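Local coordinates for protein Cys-Gly metallodipeptidase DUG1 (Saccharomyces cerevisiae, PDB 4G1P) that hydrolyses the dipeptide Cys-Gly as a zinc- or manganese-dependent dipeptidase and serves as the catalytic component of the complex that degrades glutathione, at residues R216-G227 with A339-V350. Sequence-based numbering, arbitrary orientation.
Sequences RGCNYYQTIIEG and AKVFGKFSIRTV. With CYS (cysteine), chain E.
From Asn219 paired with Ile347 to Ile225 paired with Val341, strands 217-226 and 340-349 run antiparallel at 160°, the backbone ladder including Asn219 N to Ile347 O at 2.9 Å and Gly343 N to Thr223 O at 2.8 Å. On the face bearing Tyr221, the Phe345 ring swings across to the neighbouring strand because its CG stands between the backbone N and carbonyl carbon (chi1 68°). Tyr221 CB then makes a CH-pi contact over that ring, 3.8 Å from its centroid, while Thr223 OG1, already hydrogen-bonded to Thr381 OG1, meets the ring edge 3.5 Å from Phe345 CE1. On the other face, Ile224 lays CG2 over the Phe342 ring, and Ser346, small enough to sit beside an aromatic, brings CB to 3.6 Å from Tyr220 CD2 while its OG hydrogen-bonds His322 NE2 on the next strand; the tyrosine hydroxyl bonds to Lys334 O of the second subunit.

At its active-site end the same face reaches the bound cysteine. Arg348 donates NH1 to the ligand's O at 2.9 Å, nearly straight at 168°. Cys218 SG, a small, polarisable thiol, lies over the centre of the guanidinium and 3.7 Å from the ligand SG. Arg348 NH2 bonds to Ser234 of the second subunit, so the group spans ligand and dimer interface. A leucine in place of Arg348 would probably leave the ligand's carbonyl oxygen without this charged donor and Ser234 of the second subunit without this partner. Cys218 and Arg348 of the lid domain thus come together at the ligand, consistent with a substrate pocket completed at the dimer interface.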
# COMPACT_ATOMS: atom_id res chain seq x y z
N ARG A 216 15.31 11.38 -20.93
CA ARG A 216 14.11 10.66 -21.30
C ARG A 216 12.92 11.40 -20.73
O ARG A 216 13.02 12.03 -19.69
CB ARG A 216 14.10 9.29 -20.69
CG ARG A 216 14.98 8.27 -21.29
CD ARG A 216 15.22 7.29 -20.21
NE ARG A 216 15.11 5.90 -20.60
CZ ARG A 216 15.22 4.89 -19.75
NH1 ARG A 216 15.43 5.13 -18.47
NH2 ARG A 216 15.13 3.64 -20.18
N GLY A 217 11.78 11.30 -21.41
CA GLY A 217 10.55 11.81 -20.85
C GLY A 217 9.92 10.77 -19.94
O GLY A 217 10.48 9.70 -19.69
N CYS A 218 8.74 11.08 -19.44
CA CYS A 218 8.05 10.18 -18.53
C CYS A 218 6.53 10.33 -18.63
O CYS A 218 5.98 11.42 -18.49
CB CYS A 218 8.54 10.39 -17.09
SG CYS A 218 7.90 9.15 -15.92
N ASN A 219 5.86 9.22 -18.89
CA ASN A 219 4.41 9.19 -18.88
C ASN A 219 3.94 8.30 -17.75
O ASN A 219 4.27 7.11 -17.70
CB ASN A 219 3.85 8.71 -20.23
CG ASN A 219 3.87 9.80 -21.29
OD1 ASN A 219 4.68 10.73 -21.23
ND2 ASN A 219 2.98 9.71 -22.26
N TYR A 220 3.20 8.87 -16.81
CA TYR A 220 2.82 8.11 -15.63
C TYR A 220 1.34 7.76 -15.70
O TYR A 220 0.48 8.65 -15.81
CB TYR A 220 3.14 8.88 -14.36
CG TYR A 220 3.32 8.01 -13.14
CD1 TYR A 220 2.23 7.43 -12.51
CD2 TYR A 220 4.58 7.77 -12.62
CE1 TYR A 220 2.40 6.62 -11.40
CE2 TYR A 220 4.75 6.98 -11.50
CZ TYR A 220 3.65 6.40 -10.90
OH TYR A 220 3.80 5.62 -9.78
N TYR A 221 1.05 6.47 -15.63
CA TYR A 221 -0.32 5.98 -15.79
C TYR A 221 -0.86 5.27 -14.55
O TYR A 221 -0.09 4.72 -13.73
CB TYR A 221 -0.43 5.03 -17.00
CG TYR A 221 -0.04 5.67 -18.30
CD1 TYR A 221 -0.92 6.48 -18.98
CD2 TYR A 221 1.22 5.47 -18.85
CE1 TYR A 221 -0.57 7.08 -20.17
CE2 TYR A 221 1.59 6.07 -20.04
CZ TYR A 221 0.69 6.88 -20.70
OH TYR A 221 1.05 7.48 -21.89
N GLN A 222 -2.18 5.28 -14.42
CA GLN A 222 -2.85 4.44 -13.45
C GLN A 222 -3.98 3.69 -14.13
O GLN A 222 -4.80 4.29 -14.83
CB GLN A 222 -3.36 5.24 -12.24
CG GLN A 222 -4.41 6.29 -12.55
CD GLN A 222 -4.87 7.04 -11.32
OE1 GLN A 222 -4.35 6.84 -10.22
NE2 GLN A 222 -5.84 7.92 -11.49
N THR A 223 -4.00 2.38 -13.96
CA THR A 223 -5.11 1.57 -14.46
C THR A 223 -6.09 1.34 -13.32
O THR A 223 -5.73 0.79 -12.28
CB THR A 223 -4.63 0.22 -15.04
OG1 THR A 223 -3.97 0.45 -16.29
CG2 THR A 223 -5.80 -0.71 -15.29
N ILE A 224 -7.34 1.77 -13.52
CA ILE A 224 -8.35 1.70 -12.47
C ILE A 224 -9.38 0.60 -12.73
O ILE A 224 -10.05 0.60 -13.76
CB ILE A 224 -9.08 3.03 -12.30
CG1 ILE A 224 -8.09 4.19 -12.42
CG2 ILE A 224 -9.81 3.05 -10.98
CD1 ILE A 224 -8.75 5.57 -12.35
N ILE A 225 -9.49 -0.34 -11.79
CA ILE A 225 -10.47 -1.42 -11.89
C ILE A 225 -11.37 -1.42 -10.66
O ILE A 225 -10.88 -1.48 -9.52
CB ILE A 225 -9.80 -2.78 -12.03
CG1 ILE A 225 -8.97 -2.83 -13.31
CG2 ILE A 225 -10.83 -3.88 -12.07
CD1 ILE A 225 -8.20 -4.12 -13.48
N GLU A 226 -12.67 -1.35 -10.91
CA GLU A 226 -13.68 -1.26 -9.86
C GLU A 226 -14.73 -2.36 -10.03
O GLU A 226 -15.08 -2.72 -11.15
CB GLU A 226 -14.36 0.11 -9.92
CG GLU A 226 -15.50 0.25 -8.93
CD GLU A 226 -16.01 1.68 -8.82
OE1 GLU A 226 -16.10 2.35 -9.87
OE2 GLU A 226 -16.30 2.12 -7.68
N GLY A 227 -15.21 -2.89 -8.90
CA GLY A 227 -16.21 -3.95 -8.89
C GLY A 227 -17.36 -3.69 -7.92
O GLY A 227 -18.31 -2.98 -8.25
N ALA A 339 -12.29 -3.24 -3.38
CA ALA A 339 -13.40 -2.83 -4.25
C ALA A 339 -12.93 -2.07 -5.47
O ALA A 339 -13.45 -2.27 -6.57
CB ALA A 339 -14.39 -1.99 -3.47
N LYS A 340 -11.94 -1.20 -5.27
CA LYS A 340 -11.45 -0.33 -6.33
C LYS A 340 -9.95 -0.10 -6.20
O LYS A 340 -9.48 0.54 -5.26
CB LYS A 340 -12.22 0.99 -6.30
CG LYS A 340 -11.87 1.99 -7.40
CD LYS A 340 -12.79 3.21 -7.28
CE LYS A 340 -12.46 4.26 -8.32
NZ LYS A 340 -13.48 5.34 -8.37
N VAL A 341 -9.21 -0.64 -7.17
CA VAL A 341 -7.75 -0.61 -7.16
C VAL A 341 -7.13 0.21 -8.31
O VAL A 341 -7.70 0.32 -9.39
CB VAL A 341 -7.19 -2.03 -7.22
CG1 VAL A 341 -7.41 -2.74 -5.92
CG2 VAL A 341 -7.85 -2.80 -8.34
N PHE A 342 -5.96 0.78 -8.06
CA PHE A 342 -5.28 1.60 -9.06
C PHE A 342 -3.89 1.03 -9.24
O PHE A 342 -3.08 1.07 -8.31
CB PHE A 342 -5.15 3.06 -8.61
CG PHE A 342 -6.44 3.69 -8.16
CD1 PHE A 342 -7.05 3.33 -6.96
CD2 PHE A 342 -7.03 4.70 -8.92
CE1 PHE A 342 -8.23 3.93 -6.53
CE2 PHE A 342 -8.21 5.31 -8.50
CZ PHE A 342 -8.81 4.93 -7.31
N GLY A 343 -3.61 0.50 -10.43
CA GLY A 343 -2.28 0.01 -10.74
C GLY A 343 -1.40 1.14 -11.26
O GLY A 343 -1.79 1.85 -12.19
N LYS A 344 -0.22 1.30 -10.66
CA LYS A 344 0.68 2.39 -11.02
C LYS A 344 1.83 1.92 -11.91
O LYS A 344 2.55 0.97 -11.58
CB LYS A 344 1.22 3.06 -9.76
CG LYS A 344 0.13 3.51 -8.77
CD LYS A 344 -0.73 4.60 -9.37
CE LYS A 344 -1.85 5.03 -8.44
NZ LYS A 344 -1.34 5.52 -7.16
N PHE A 345 2.00 2.56 -13.06
CA PHE A 345 3.11 2.25 -13.96
C PHE A 345 3.49 3.44 -14.86
O PHE A 345 2.64 4.24 -15.28
CB PHE A 345 2.81 1.01 -14.81
CG PHE A 345 1.72 1.22 -15.82
CD1 PHE A 345 0.39 1.15 -15.45
CD2 PHE A 345 2.02 1.48 -17.14
CE1 PHE A 345 -0.61 1.34 -16.38
CE2 PHE A 345 1.02 1.67 -18.07
CZ PHE A 345 -0.30 1.60 -17.69
N SER A 346 4.77 3.57 -15.16
CA SER A 346 5.20 4.66 -16.03
C SER A 346 6.10 4.18 -17.18
O SER A 346 6.74 3.12 -17.11
CB SER A 346 5.90 5.74 -15.22
OG SER A 346 6.96 5.19 -14.47
N ILE A 347 6.11 4.98 -18.24
CA ILE A 347 6.97 4.71 -19.38
C ILE A 347 7.96 5.86 -19.57
O ILE A 347 7.59 7.03 -19.60
CB ILE A 347 6.16 4.50 -20.66
CG1 ILE A 347 5.16 3.34 -20.47
CG2 ILE A 347 7.09 4.24 -21.82
CD1 ILE A 347 4.20 3.11 -21.65
N ARG A 348 9.24 5.50 -19.66
CA ARG A 348 10.27 6.48 -19.99
C ARG A 348 10.31 6.65 -21.50
O ARG A 348 10.57 5.71 -22.23
CB ARG A 348 11.62 6.03 -19.46
CG ARG A 348 11.70 5.96 -17.93
CD ARG A 348 11.67 7.34 -17.28
NE ARG A 348 11.50 7.23 -15.84
CZ ARG A 348 11.56 8.26 -14.98
NH1 ARG A 348 11.83 9.49 -15.40
NH2 ARG A 348 11.36 8.03 -13.69
N THR A 349 10.03 7.86 -21.96
CA THR A 349 9.97 8.09 -23.40
C THR A 349 11.29 8.55 -24.00
O THR A 349 12.10 9.20 -23.34
CB THR A 349 8.86 9.08 -23.75
OG1 THR A 349 9.22 10.36 -23.25
CG2 THR A 349 7.55 8.65 -23.12
N VAL A 350 11.50 8.20 -25.26
CA VAL A 350 12.69 8.57 -26.00
C VAL A 350 12.23 9.12 -27.33
O VAL A 350 11.05 9.00 -27.68
CB VAL A 350 13.56 7.35 -26.26
CG1 VAL A 350 14.03 6.74 -24.94
CG2 VAL A 350 12.80 6.35 -27.09
N CYS E . 11.10 12.46 -10.74
CA CYS E . 10.22 11.74 -11.65
C CYS E . 11.07 10.88 -12.58
O CYS E . 11.97 11.37 -13.26
CB CYS E . 9.32 12.72 -12.41
SG CYS E . 8.17 11.94 -13.50